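PDB 3LG0: ornithine aminotransferase from Plasmodium falciparum, which catalyses the pyridoxal-phosphate-dependent transfer of the delta-amino group of ornithine to 2-oxoglutarate, giving glutamate semialdehyde and glutamate. Local coordinates for the interface of chains A and B. Residues are numbered along the deposited sequence; one frame, centred on the assembly and turned at random. Chains: chain A/B, Ornithine aminotransferase.

Contact 1: the interface of chains A and B. Residues chain A 28, 32, 52, 54-55, 374-376; chain B 82, 84-85.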
# COMPACT_ATOMS: atom_id res chain seq x y z
N ILE A 28 -8.84 18.96 -8.60
CA ILE A 28 -9.92 19.90 -8.84
C ILE A 28 -10.28 20.57 -7.51
O ILE A 28 -10.32 19.91 -6.46
CB ILE A 28 -11.15 19.14 -9.42
CG1 ILE A 28 -10.92 18.77 -10.89
CG2 ILE A 28 -12.42 19.95 -9.30
CD1 ILE A 28 -10.63 19.96 -11.76
N LEU A 32 -14.49 17.57 -0.41
CA LEU A 32 -15.54 16.64 -0.01
C LEU A 32 -15.44 16.27 1.47
O LEU A 32 -14.35 16.21 2.04
CB LEU A 32 -15.48 15.37 -0.87
CG LEU A 32 -15.39 15.66 -2.37
CD1 LEU A 32 -15.33 14.35 -3.15
CD2 LEU A 32 -16.54 16.59 -2.85
N LEU A 52 -15.87 9.85 -11.07
CA LEU A 52 -14.57 9.22 -11.02
C LEU A 52 -14.62 7.91 -10.24
O LEU A 52 -13.95 6.95 -10.59
CB LEU A 52 -13.57 10.16 -10.36
CG LEU A 52 -12.12 9.89 -10.70
CD1 LEU A 52 -11.98 9.96 -12.20
CD2 LEU A 52 -11.22 10.90 -10.03
N ALA A 54 -13.34 7.30 -7.45
CA ALA A 54 -11.99 7.05 -6.96
C ALA A 54 -11.35 5.94 -7.80
O ALA A 54 -10.78 4.98 -7.27
CB ALA A 54 -12.01 6.69 -5.45
N TYR A 55 -11.47 6.07 -9.11
CA TYR A 55 -10.92 5.13 -10.07
C TYR A 55 -11.40 3.71 -9.83
O TYR A 55 -10.61 2.78 -9.80
CB TYR A 55 -9.39 5.21 -10.09
CG TYR A 55 -8.89 6.59 -10.42
CD1 TYR A 55 -8.86 7.05 -11.73
CD2 TYR A 55 -8.47 7.46 -9.41
CE1 TYR A 55 -8.40 8.33 -12.04
CE2 TYR A 55 -8.01 8.74 -9.70
CZ TYR A 55 -7.98 9.17 -11.02
OH TYR A 55 -7.53 10.45 -11.29
N ILE A 374 -18.56 15.73 -10.81
CA ILE A 374 -17.11 15.83 -10.68
C ILE A 374 -16.36 14.68 -11.33
O ILE A 374 -16.71 13.51 -11.18
CB ILE A 374 -16.64 15.99 -9.22
CG1 ILE A 374 -17.08 14.81 -8.35
CG2 ILE A 374 -17.10 17.31 -8.63
CD1 ILE A 374 -16.47 14.86 -6.93
N THR A 375 -15.30 15.04 -12.05
CA THR A 375 -14.42 14.07 -12.66
C THR A 375 -13.08 14.74 -12.95
O THR A 375 -12.86 15.88 -12.56
CB THR A 375 -15.04 13.50 -13.93
OG1 THR A 375 -14.19 12.47 -14.46
CG2 THR A 375 -15.25 14.60 -14.97
N ARG A 376 -12.20 14.03 -13.64
CA ARG A 376 -10.86 14.50 -13.89
C ARG A 376 -10.41 14.12 -15.29
O ARG A 376 -10.92 13.16 -15.87
CB ARG A 376 -9.90 13.87 -12.88
CG ARG A 376 -8.55 14.55 -12.84
CD ARG A 376 -8.48 15.63 -11.77
NE ARG A 376 -7.28 16.47 -11.88
CZ ARG A 376 -6.04 16.01 -11.96
NH1 ARG A 376 -5.79 14.70 -11.95
NH2 ARG A 376 -5.03 16.86 -12.06
N SER B 82 -10.43 10.28 -4.53
CA SER B 82 -9.04 10.13 -4.93
C SER B 82 -8.31 11.45 -4.66
O SER B 82 -8.87 12.36 -4.06
CB SER B 82 -9.00 9.85 -6.43
OG SER B 82 -9.66 10.91 -7.08
N ALA B 84 -7.62 13.31 -7.00
CA ALA B 84 -8.21 14.22 -7.97
C ALA B 84 -9.06 15.30 -7.27
O ALA B 84 -9.36 16.35 -7.86
CB ALA B 84 -9.04 13.44 -8.95
N PHE B 85 -9.45 15.05 -6.03
CA PHE B 85 -10.22 16.04 -5.26
C PHE B 85 -9.62 16.26 -3.89
O PHE B 85 -8.72 15.54 -3.48
CB PHE B 85 -11.69 15.61 -5.10
CG PHE B 85 -12.29 15.07 -6.38
CD1 PHE B 85 -12.40 15.86 -7.52
CD2 PHE B 85 -12.73 13.76 -6.44
CE1 PHE B 85 -12.92 15.36 -8.69
CE2 PHE B 85 -13.26 13.25 -7.61
CZ PHE B 85 -13.36 14.05 -8.74
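B:Phe85 reaches across the subunit boundary and sets one face of its ring against A:Ile374, a worked case of a hydrophobic side chain from one subunit seated among apolar groups of the other. It buries 83 Å² here, more than any other residue of the patch. Terminal methyl CD1 of A:Ile374 sits over that face of the ring, displaced toward the rim, 3.6 Å from B:Phe85 CE2. The isoleucine branch gets there because CG1 stands between the backbone N and the carbonyl carbon (chi1 59°) and then runs out extended to CD1, at a slant to the phenylalanine side chain, while CB of the isoleucine lies near B:Phe85 CE1 and CZ. On the opposite face the ring is backed from its own chain by the methyl of B:Ala84, centred above it, so the phenyl group is packed between a neighbour and a partner. Methyl CD2 of A:Leu52 adds a contact with B:Phe85 CE2 at 3.9 Å.

The same A:Leu52 methyl also touches B:Ala84 CB, at 3.5 Å. From another direction the aliphatic CD of A:Arg376 meets B:Ala84 CB at 3.6 Å, using the carbon part of a chain bent at chi2 (93°). The alanine carbonyl takes part too: B:Ala84 O accepts a hydrogen bond of 2.8 Å from A:Ile28 N.

B:Ser82 closes the patch near A:Tyr55, whose ring atom CE2 lies 3.6 Å from B:Ser82 CB. Its hydroxyl OG accepts a hydrogen bond from B:Ala84 N at 3.2 Å, an internal link that helps shape the segment presented to chain A. Within chain A, A:Leu52 CG lies over the centre of one face of the A:Tyr55 ring, so two residues that meet B:Ser82 also pack on each other. As part of the homodimer interface, the site docks a loop of one subunit into the other by packing and a backbone bond.

Contact 2: the interface of chains A and B. Residues chain A 14, 17, 27-30; chain B 83-86.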
# COMPACT_ATOMS: atom_id res chain seq x y z
N MET A 14 -8.50 24.22 1.58
CA MET A 14 -7.47 24.14 0.54
C MET A 14 -6.19 24.88 0.88
O MET A 14 -5.09 24.41 0.58
CB MET A 14 -8.01 24.56 -0.82
CG MET A 14 -8.90 23.49 -1.39
SD MET A 14 -9.57 23.91 -3.00
CE MET A 14 -10.57 25.39 -2.64
N GLU A 17 -4.24 22.70 3.35
CA GLU A 17 -3.47 21.64 2.69
C GLU A 17 -2.26 22.21 1.99
O GLU A 17 -1.22 21.58 1.93
CB GLU A 17 -4.31 20.86 1.68
CG GLU A 17 -5.11 19.73 2.29
CD GLU A 17 -5.38 18.63 1.29
OE1 GLU A 17 -4.52 18.41 0.42
OE2 GLU A 17 -6.46 18.01 1.38
N PRO A 27 -5.37 18.58 -7.55
CA PRO A 27 -6.79 18.23 -7.55
C PRO A 27 -7.68 19.34 -8.10
O PRO A 27 -7.31 20.49 -8.07
CB PRO A 27 -7.12 18.04 -6.06
CG PRO A 27 -5.83 18.22 -5.31
CD PRO A 27 -4.90 18.96 -6.21
N ILE A 28 -8.84 18.96 -8.60
CA ILE A 28 -9.92 19.90 -8.84
C ILE A 28 -10.28 20.57 -7.51
O ILE A 28 -10.32 19.91 -6.46
CB ILE A 28 -11.15 19.14 -9.42
CG1 ILE A 28 -10.92 18.77 -10.89
CG2 ILE A 28 -12.42 19.95 -9.30
CD1 ILE A 28 -10.63 19.96 -11.76
N PRO A 29 -10.54 21.89 -7.54
CA PRO A 29 -10.85 22.63 -6.32
C PRO A 29 -12.24 22.34 -5.75
O PRO A 29 -13.11 23.21 -5.77
CB PRO A 29 -10.77 24.10 -6.77
CG PRO A 29 -10.31 24.09 -8.17
CD PRO A 29 -10.59 22.74 -8.73
N VAL A 30 -12.45 21.13 -5.26
CA VAL A 30 -13.67 20.81 -4.53
C VAL A 30 -13.26 20.04 -3.27
O VAL A 30 -12.38 19.20 -3.33
CB VAL A 30 -14.69 20.00 -5.39
CG1 VAL A 30 -14.16 18.60 -5.76
CG2 VAL A 30 -16.05 19.89 -4.68
N ARG B 83 -7.07 11.54 -5.12
CA ARG B 83 -6.30 12.77 -5.03
C ARG B 83 -6.65 13.71 -6.19
O ARG B 83 -6.06 14.78 -6.34
CB ARG B 83 -4.79 12.47 -5.02
CG ARG B 83 -4.33 11.66 -3.82
CD ARG B 83 -4.83 12.25 -2.48
NE ARG B 83 -4.14 13.48 -2.15
CZ ARG B 83 -2.97 13.55 -1.52
NH1 ARG B 83 -2.35 12.43 -1.15
NH2 ARG B 83 -2.42 14.72 -1.27
N ALA B 84 -7.62 13.31 -7.00
CA ALA B 84 -8.21 14.22 -7.97
C ALA B 84 -9.06 15.30 -7.27
O ALA B 84 -9.36 16.35 -7.86
CB ALA B 84 -9.04 13.44 -8.95
N PHE B 85 -9.45 15.05 -6.03
CA PHE B 85 -10.22 16.04 -5.26
C PHE B 85 -9.62 16.26 -3.89
O PHE B 85 -8.72 15.54 -3.48
CB PHE B 85 -11.69 15.61 -5.10
CG PHE B 85 -12.29 15.07 -6.38
CD1 PHE B 85 -12.40 15.86 -7.52
CD2 PHE B 85 -12.73 13.76 -6.44
CE1 PHE B 85 -12.92 15.36 -8.69
CE2 PHE B 85 -13.26 13.25 -7.61
CZ PHE B 85 -13.36 14.05 -8.74
N PHE B 86 -10.11 17.26 -3.17
CA PHE B 86 -9.72 17.47 -1.78
C PHE B 86 -10.70 16.77 -0.86
O PHE B 86 -11.90 16.69 -1.16
CB PHE B 86 -9.73 18.95 -1.44
CG PHE B 86 -8.60 19.72 -2.02
CD1 PHE B 86 -7.37 19.79 -1.37
CD2 PHE B 86 -8.77 20.43 -3.21
CE1 PHE B 86 -6.34 20.52 -1.90
CE2 PHE B 86 -7.73 21.17 -3.74
CZ PHE B 86 -6.52 21.23 -3.09
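B:Phe86 slots between A:Met14 and A:Pro27, a worked example of an aromatic ring held on both faces by aliphatic groups of the partner subunit. Its 110 Å² of buried surface exceeds that of any other residue in the patch. A:Met14 CG lies over the centre of one face, 3.5 Å from B:Phe86 CE2. The thioether SD of A:Met14 comes next, 3.4 Å from the same B:Phe86 CE2. The methionine side chain runs roughly perpendicular to the phenylalanine. Over the opposite face comes A:Pro27 CG, offset toward the rim and 3.8 Å from B:Phe86 CZ.

At the ring's edge lies the carboxylate carbon CD of A:Glu17, in the ring plane and 3.5 Å from B:Phe86 CD1, with the carboxylate turned 69° from the ring. The carboxylate oxygens lie near the ring's C-H edge, where the slightly positive hydrogens may make a weak electrostatic attraction. B:Arg83 NH2 stands 4.6 Å from A:Glu17 OE1, too far for a salt bridge, though its opposite charge may add a weak attraction.

Behind these side chains, A:Met14 and A:Glu17 both come from helix 10-20, about one turn apart, whereas A:Pro27 belongs to the loop leading to strand 31-36. A:Val30, at the end of that loop, packs its CG1 methyl alongside B:Phe85 CD1 at 3.7 Å, the two side chains pointing the same way. With CG1 between the backbone N and the carbonyl carbon (chi1 66°), the methyl lies against that ring. B:Phe86 N donates a hydrogen bond of 3.0 Å to A:Val30 O, with a C=O...N angle of 173°.

Contact 1 and contact 2 are neighbouring parts of one interface, the centres of their C-alpha atoms about 8 Å apart, and they share A:Ile28, B:Ala84 and B:Phe85. Consecutive residues of one chain B segment thus serve both: contact 1 receives it with residues of helix 53-56, strand 373-374 and adjoining loops, contact 2 against helix 10-20 and the loop before strand 31-36. Parts of chain A distant in sequence are thereby brought to bear on one short stretch of the partner. Two-fold symmetry repeats both contacts with the chains exchanged, so the homodimer carries each twice.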